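Local coordinates for protein tapirin (Caldicellulosiruptor hydrothermalis, PDB 6N2C) that binds cellulose, probably through its C-terminal beta-helix domain, which carries a zinc ion, and is thought to attach the thermophilic bacterium to plant biomass, at residues A[354-359]-A[443-448]; A[187-192]-A[464-469]. One frame throughout, in Å; residues are numbered along the deposited sequence. Where two conformers were deposited one is given.

Interaction 1. Residues A[354-359]-A[443-448]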
loop_
_atom_site.group_PDB
_atom_site.type_symbol
_atom_site.label_atom_id
_atom_site.label_comp_id
_atom_site.label_asym_id
_atom_site.label_seq_id
_atom_site.Cartn_x
_atom_site.Cartn_y
_atom_site.Cartn_z
ATOM N N VAL A 354 -2.384 19.028 11.044
ATOM C CA VAL A 354 -3.803 19.336 11.111
ATOM C C VAL A 354 -4.559 18.034 10.876
ATOM O O VAL A 354 -4.172 17.267 10.027
ATOM C CB VAL A 354 -4.195 20.391 9.989
ATOM C CG1 VAL A 354 -5.651 20.720 10.041
ATOM C CG2 VAL A 354 -3.373 21.645 10.169
ATOM N N VAL A 355 -5.672 17.866 11.568
ATOM C CA VAL A 355 -6.546 16.734 11.404
ATOM C C VAL A 355 -7.919 17.215 11.024
ATOM O O VAL A 355 -8.464 18.140 11.697
ATOM C CB VAL A 355 -6.625 15.939 12.727
ATOM C CG1 VAL A 355 -7.772 14.885 12.665
ATOM C CG2 VAL A 355 -5.297 15.343 13.024
ATOM N N TYR A 356 -8.448 16.742 9.884
ATOM C CA TYR A 356 -9.832 16.939 9.482
ATOM C C TYR A 356 -10.669 15.662 9.558
ATOM O O TYR A 356 -10.233 14.610 9.116
ATOM C CB TYR A 356 -9.892 17.427 8.037
ATOM C CG TYR A 356 -9.133 18.718 7.758
ATOM C CD1 TYR A 356 -9.749 19.988 7.949
ATOM C CD2 TYR A 356 -7.867 18.692 7.269
ATOM C CE1 TYR A 356 -9.014 21.155 7.682
ATOM C CE2 TYR A 356 -7.189 19.839 6.942
ATOM C CZ TYR A 356 -7.760 21.062 7.167
ATOM O OH TYR A 356 -7.058 22.188 6.899
ATOM N N ALA A 357 -11.837 15.771 10.120
ATOM C CA ALA A 357 -12.761 14.692 10.249
ATOM C C ALA A 357 -14.193 15.114 10.147
ATOM O O ALA A 357 -14.606 16.281 10.267
ATOM C CB ALA A 357 -12.552 14.006 11.617
ATOM N N ASN A 358 -15.002 14.134 9.784
ATOM C CA ASN A 358 -16.452 14.199 9.946
ATOM C C ASN A 358 -16.749 13.875 11.440
ATOM O O ASN A 358 -16.804 14.784 12.248
ATOM C CB ASN A 358 -17.115 13.243 8.977
ATOM C CG ASN A 358 -18.602 13.260 9.093
ATOM O OD1 ASN A 358 -19.180 14.307 9.337
ATOM N ND2 ASN A 358 -19.237 12.117 8.926
ATOM N N ASN A 359 -16.856 12.596 11.825
ATOM C CA ASN A 359 -16.978 12.224 13.232
ATOM C C ASN A 359 -15.641 11.952 13.832
ATOM O O ASN A 359 -14.783 11.317 13.228
ATOM C CB ASN A 359 -17.920 11.045 13.401
ATOM C CG ASN A 359 -19.307 11.375 12.904
ATOM O OD1 ASN A 359 -19.809 12.497 13.107
ATOM N ND2 ASN A 359 -19.896 10.472 12.170
ATOM N N GLN A 443 -14.435 23.566 5.537
ATOM C CA GLN A 443 -14.638 22.810 4.298
ATOM C C GLN A 443 -13.300 22.095 4.091
ATOM O O GLN A 443 -12.292 22.703 3.936
ATOM C CB GLN A 443 -14.993 23.725 3.055
ATOM C CG GLN A 443 -16.384 24.357 3.048
ATOM C CD GLN A 443 -16.468 25.467 4.042
ATOM O OE1 GLN A 443 -15.700 26.389 3.941
ATOM N NE2 GLN A 443 -17.344 25.348 5.052
ATOM N N ILE A 444 -13.321 20.750 4.162
ATOM C CA ILE A 444 -12.056 20.038 4.223
ATOM C C ILE A 444 -11.393 20.056 2.840
ATOM O O ILE A 444 -12.053 19.652 1.898
ATOM C CB ILE A 444 -12.340 18.592 4.611
ATOM C CG1 ILE A 444 -12.844 18.556 6.027
ATOM C CG2 ILE A 444 -11.026 17.770 4.497
ATOM C CD1 ILE A 444 -13.491 17.246 6.435
ATOM N N PRO A 445 -10.122 20.439 2.745
ATOM C CA PRO A 445 -9.446 20.595 1.439
ATOM C C PRO A 445 -8.795 19.259 0.965
ATOM O O PRO A 445 -7.587 19.099 0.987
ATOM C CB PRO A 445 -8.396 21.592 1.737
ATOM C CG PRO A 445 -8.020 21.327 3.175
ATOM C CD PRO A 445 -9.301 20.989 3.835
ATOM N N TYR A 446 -9.668 18.395 0.549
ATOM C CA TYR A 446 -9.255 17.045 0.233
ATOM C C TYR A 446 -8.299 17.068 -0.933
ATOM O O TYR A 446 -8.572 17.756 -1.928
ATOM C CB TYR A 446 -10.434 16.216 -0.135
ATOM C CG TYR A 446 -11.374 15.850 1.009
ATOM C CD1 TYR A 446 -10.980 14.924 1.992
ATOM C CD2 TYR A 446 -12.576 16.412 1.121
ATOM C CE1 TYR A 446 -11.828 14.572 2.986
ATOM C CE2 TYR A 446 -13.447 16.065 2.147
ATOM C CZ TYR A 446 -13.027 15.163 3.103
ATOM O OH TYR A 446 -13.877 14.787 4.094
ATOM N N PRO A 447 -7.228 16.298 -0.843
ATOM C CA PRO A 447 -6.386 16.048 -2.055
ATOM C C PRO A 447 -7.150 15.516 -3.258
ATOM O O PRO A 447 -8.109 14.772 -3.132
ATOM C CB PRO A 447 -5.385 15.024 -1.553
ATOM C CG PRO A 447 -5.250 15.329 -0.087
ATOM C CD PRO A 447 -6.669 15.614 0.327
ATOM N N THR A 448 -6.775 15.981 -4.452
ATOM C CA THR A 448 -7.305 15.373 -5.650
ATOM C C THR A 448 -6.704 13.950 -5.821
ATOM O O THR A 448 -5.575 13.655 -5.390
ATOM C CB THR A 448 -7.059 16.212 -6.932
ATOM O OG1 THR A 448 -7.856 15.651 -7.962
ATOM C CG2 THR A 448 -5.578 16.236 -7.367
#
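Tyr356 meets Ile444 and Pro445 through two different parts of its side chain, and these two pairs make up most of the 182 Å² buried here. The outer part of the phenol ring is met over one face by the proline: Pro445 CD stands 3.9 Å from the centroid of the Tyr356 ring and 19° off its normal, a CH-pi contact displaced toward the rim. The displacement is toward the hydroxyl end, since Tyr356 CZ is the ring atom nearest Pro445 CD, at 3.7 Å. Nearer the backbone, Tyr356 CB touches Ile444 CG2 at 3.7 Å, and Ile444 CG1 lies equally near to it. Both branches of the isoleucine therefore pack against the root of the tyrosine, the two side chains running past each other in opposite directions. Ile444 CD1 reaches furthest along the strand, to 4.1 Å from Ala357 O.

Tyr356 CG lies anti to its own carbonyl carbon (chi1 -58°), turning one ring face to Pro445 CD, the side chains crossing nearly at right angles. No hydrogen bond joins the segments, so the fit rests on shape and apolar surface. On the loop side, Ile444 CG2 sits over the centre of the Tyr446 ring, 3.5 Å above its plane, so that this methyl is held between two tyrosines. Pro445 is the centre of an inverse gamma turn, with a weak bond from Tyr446 N to Ile444 O. Further out, Tyr446 OH is hydrogen-bonded to Gly336 O, and its ring stacks with Tyr315; Tyr356 in turn meets the ring of Tyr377 on the next strand. Backbone bonds of 354-356 to both neighbouring strands, with Val355 turned inward, mark a rung of a parallel beta-helix whose outer surface is crossed by an extended, proline-rich segment.

Interaction 2. Residues A[187-192]-A[464-469]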
loop_
_atom_site.group_PDB
_atom_site.type_symbol
_atom_site.label_atom_id
_atom_site.label_comp_id
_atom_site.label_asym_id
_atom_site.label_seq_id
_atom_site.Cartn_x
_atom_site.Cartn_y
_atom_site.Cartn_z
ATOM N N GLY A 187 9.028 -6.981 -13.928
ATOM C CA GLY A 187 9.692 -8.198 -13.643
ATOM C C GLY A 187 8.759 -9.381 -13.427
ATOM O O GLY A 187 9.110 -10.537 -13.711
ATOM N N LEU A 188 7.576 -9.083 -12.893
ATOM C CA LEU A 188 6.522 -10.122 -12.614
ATOM C C LEU A 188 5.189 -9.511 -13.026
ATOM O O LEU A 188 4.826 -8.363 -12.664
ATOM C CB LEU A 188 6.510 -10.577 -11.104
ATOM C CG LEU A 188 7.839 -11.052 -10.580
ATOM C CD1 LEU A 188 7.727 -11.220 -9.085
ATOM C CD2 LEU A 188 8.307 -12.317 -11.213
ATOM N N PHE A 189 4.424 -10.294 -13.816
ATOM C CA PHE A 189 3.066 -9.862 -14.225
ATOM C C PHE A 189 2.173 -11.064 -14.222
ATOM O O PHE A 189 2.565 -12.116 -14.752
ATOM C CB PHE A 189 3.143 -9.346 -15.614
ATOM C CG PHE A 189 1.854 -8.933 -16.174
ATOM C CD1 PHE A 189 0.970 -9.907 -16.677
ATOM C CD2 PHE A 189 1.524 -7.614 -16.337
ATOM C CE1 PHE A 189 -0.246 -9.514 -17.303
ATOM C CE2 PHE A 189 0.287 -7.226 -16.927
ATOM C CZ PHE A 189 -0.613 -8.168 -17.345
ATOM N N SER A 190 0.976 -10.915 -13.633
ATOM C CA SER A 190 -0.018 -11.975 -13.806
ATOM C C SER A 190 -1.378 -11.364 -14.043
ATOM O O SER A 190 -1.724 -10.427 -13.327
ATOM C CB SER A 190 -0.074 -12.884 -12.573
ATOM O OG SER A 190 -1.139 -13.859 -12.727
ATOM N N SER A 191 -2.151 -11.921 -14.995
ATOM C CA SER A 191 -3.534 -11.576 -15.106
ATOM C C SER A 191 -4.419 -12.310 -14.147
ATOM O O SER A 191 -5.641 -12.110 -14.235
ATOM C CB SER A 191 -4.061 -11.753 -16.485
ATOM O OG SER A 191 -3.329 -11.058 -17.424
ATOM N N ASP A 192 -3.843 -13.113 -13.282
ATOM C CA ASP A 192 -4.608 -13.652 -12.127
ATOM C C ASP A 192 -3.872 -13.395 -10.854
ATOM O O ASP A 192 -3.700 -12.221 -10.535
ATOM C CB ASP A 192 -4.945 -15.101 -12.454
ATOM C CG ASP A 192 -6.038 -15.708 -11.515
ATOM O OD1 ASP A 192 -6.598 -15.017 -10.702
ATOM O OD2 ASP A 192 -6.403 -16.853 -11.779
ATOM N N ASN A 464 -4.341 -1.925 -23.055
ATOM C CA ASN A 464 -3.886 -1.113 -24.114
ATOM C C ASN A 464 -2.437 -1.389 -24.471
ATOM O O ASN A 464 -2.039 -1.224 -25.624
ATOM C CB ASN A 464 -4.030 0.401 -23.811
ATOM C CG ASN A 464 -5.368 0.955 -24.219
ATOM O OD1 ASN A 464 -6.417 0.284 -24.120
ATOM N ND2 ASN A 464 -5.365 2.318 -24.540
ATOM N N TRP A 465 -1.614 -1.810 -23.489
ATOM C CA TRP A 465 -0.181 -1.965 -23.628
ATOM C C TRP A 465 0.397 -3.389 -23.527
ATOM O O TRP A 465 1.564 -3.662 -23.897
ATOM C CB TRP A 465 0.494 -1.004 -22.580
ATOM C CG TRP A 465 0.071 0.394 -22.780
ATOM C CD1 TRP A 465 0.534 1.250 -23.688
ATOM C CD2 TRP A 465 -0.998 1.090 -22.064
ATOM N NE1 TRP A 465 -0.137 2.454 -23.570
ATOM C CE2 TRP A 465 -1.079 2.373 -22.587
ATOM C CE3 TRP A 465 -1.869 0.728 -21.032
ATOM C CZ2 TRP A 465 -1.989 3.322 -22.116
ATOM C CZ3 TRP A 465 -2.791 1.620 -20.572
ATOM C CH2 TRP A 465 -2.871 2.916 -21.138
ATOM N N ILE A 466 -0.360 -4.318 -23.007
ATOM C CA ILE A 466 0.081 -5.676 -22.887
ATOM C C ILE A 466 -1.096 -6.576 -23.192
ATOM O O ILE A 466 -2.137 -6.552 -22.527
ATOM C CB ILE A 466 0.799 -6.049 -21.527
ATOM C CG1 ILE A 466 1.289 -7.459 -21.584
ATOM C CG2 ILE A 466 -0.059 -5.792 -20.312
ATOM C CD1 ILE A 466 2.225 -7.942 -20.504
ATOM N N ARG A 467 -0.895 -7.489 -24.144
ATOM C CA ARG A 467 -2.038 -8.240 -24.756
ATOM C C ARG A 467 -1.595 -9.675 -24.886
ATOM O O ARG A 467 -1.186 -10.113 -26.002
ATOM C CB ARG A 467 -2.381 -7.662 -26.127
ATOM C CG ARG A 467 -2.859 -6.245 -25.974
ATOM C CD ARG A 467 -3.272 -5.602 -27.259
ATOM N NE ARG A 467 -3.497 -4.215 -27.070
ATOM C CZ ARG A 467 -3.719 -3.352 -28.061
ATOM N NH1 ARG A 467 -3.947 -3.792 -29.323
ATOM N NH2 ARG A 467 -3.733 -2.047 -27.803
ATOM N N LEU A 468 -1.719 -10.445 -23.805
ATOM C CA LEU A 468 -1.263 -11.814 -23.848
ATOM C C LEU A 468 -2.094 -12.682 -24.790
ATOM O O LEU A 468 -1.634 -13.699 -25.277
ATOM C CB LEU A 468 -1.078 -12.405 -22.468
ATOM C CG LEU A 468 -0.076 -11.637 -21.592
ATOM C CD1 LEU A 468 -0.026 -12.203 -20.164
ATOM C CD2 LEU A 468 1.294 -11.518 -22.235
ATOM N N ASP A 469 -3.318 -12.246 -25.103
ATOM C CA ASP A 469 -4.134 -12.966 -26.092
ATOM C C ASP A 469 -3.613 -12.832 -27.492
ATOM O O ASP A 469 -4.127 -13.549 -28.381
ATOM C CB ASP A 469 -5.593 -12.511 -26.028
ATOM C CG ASP A 469 -6.341 -13.075 -24.804
ATOM O OD1 ASP A 469 -5.862 -14.004 -24.121
ATOM O OD2 ASP A 469 -7.457 -12.631 -24.580
#
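One face of the Phe189 ring is met by Ile466, whose CD1 lies 4.1 Å above its centre and only 7° off the ring normal, a nearly axial CH-pi contact. Its CG2 branch comes in lower, toward the far end of the ring, with Ile466 CG2 3.7 Å from Phe189 CE2. Leu468 comes in obliquely from the same side of the ring plane but at the opposite rim, its CD1 3.9 Å from Phe189 CE1. Two branched side chains from alternate residues of 464-469 thus share one side of the ring. Phe189 CG is anti to the backbone N (chi1 178°), which extends the ring toward this segment and spans backbones whose CA atoms, Phe189 CA and Ile466 CA, are 10.1 Å apart. An alanine in place of Phe189 is likely to open a gap between strand and loop, with Ile466 CD1 losing the ring face it rests on.

Beside this apolar contact, Ser191 OG is hydrogen-bonded to Asn538, and Ser190 OG closes an ST turn by accepting from Asp192 N at 2.9 Å. In the loop, Arg467 NH2 donates to Asn464 O, tilted 35° from the carbonyl plane.

Phe189 also stacks with Tyr208 on the adjacent strand 206-209. On its other flank runs strand 534-537, where Ile536 touches Phe189, Ile466 and Leu468 alike, so the loop between helix 451-457 and strand 483-488 packs across strands 186-190 and 534-537.

In the fold
Interactions 1 and 2 lie on opposite sides of the chain's centre, their own centres 37 Å apart and their nearest atoms about 19 Å apart. Both dock chain that follows strand 434-436 onto one run of parallel strands, which contains 354-356 as well as 186-190. In each, an aromatic residue of the strand receives an aliphatic carbon over a ring face, and no hydrogen bond crosses. Burial separates them: three of the four touching residues are buried in interaction 2, one in interaction 1, where Pro445 is exposed. An isoleucine methyl lies over the buried ring's centre, a proline CD toward the outer ring's rim. Both are away from the zinc site formed by His530, Asp532 and Glu551.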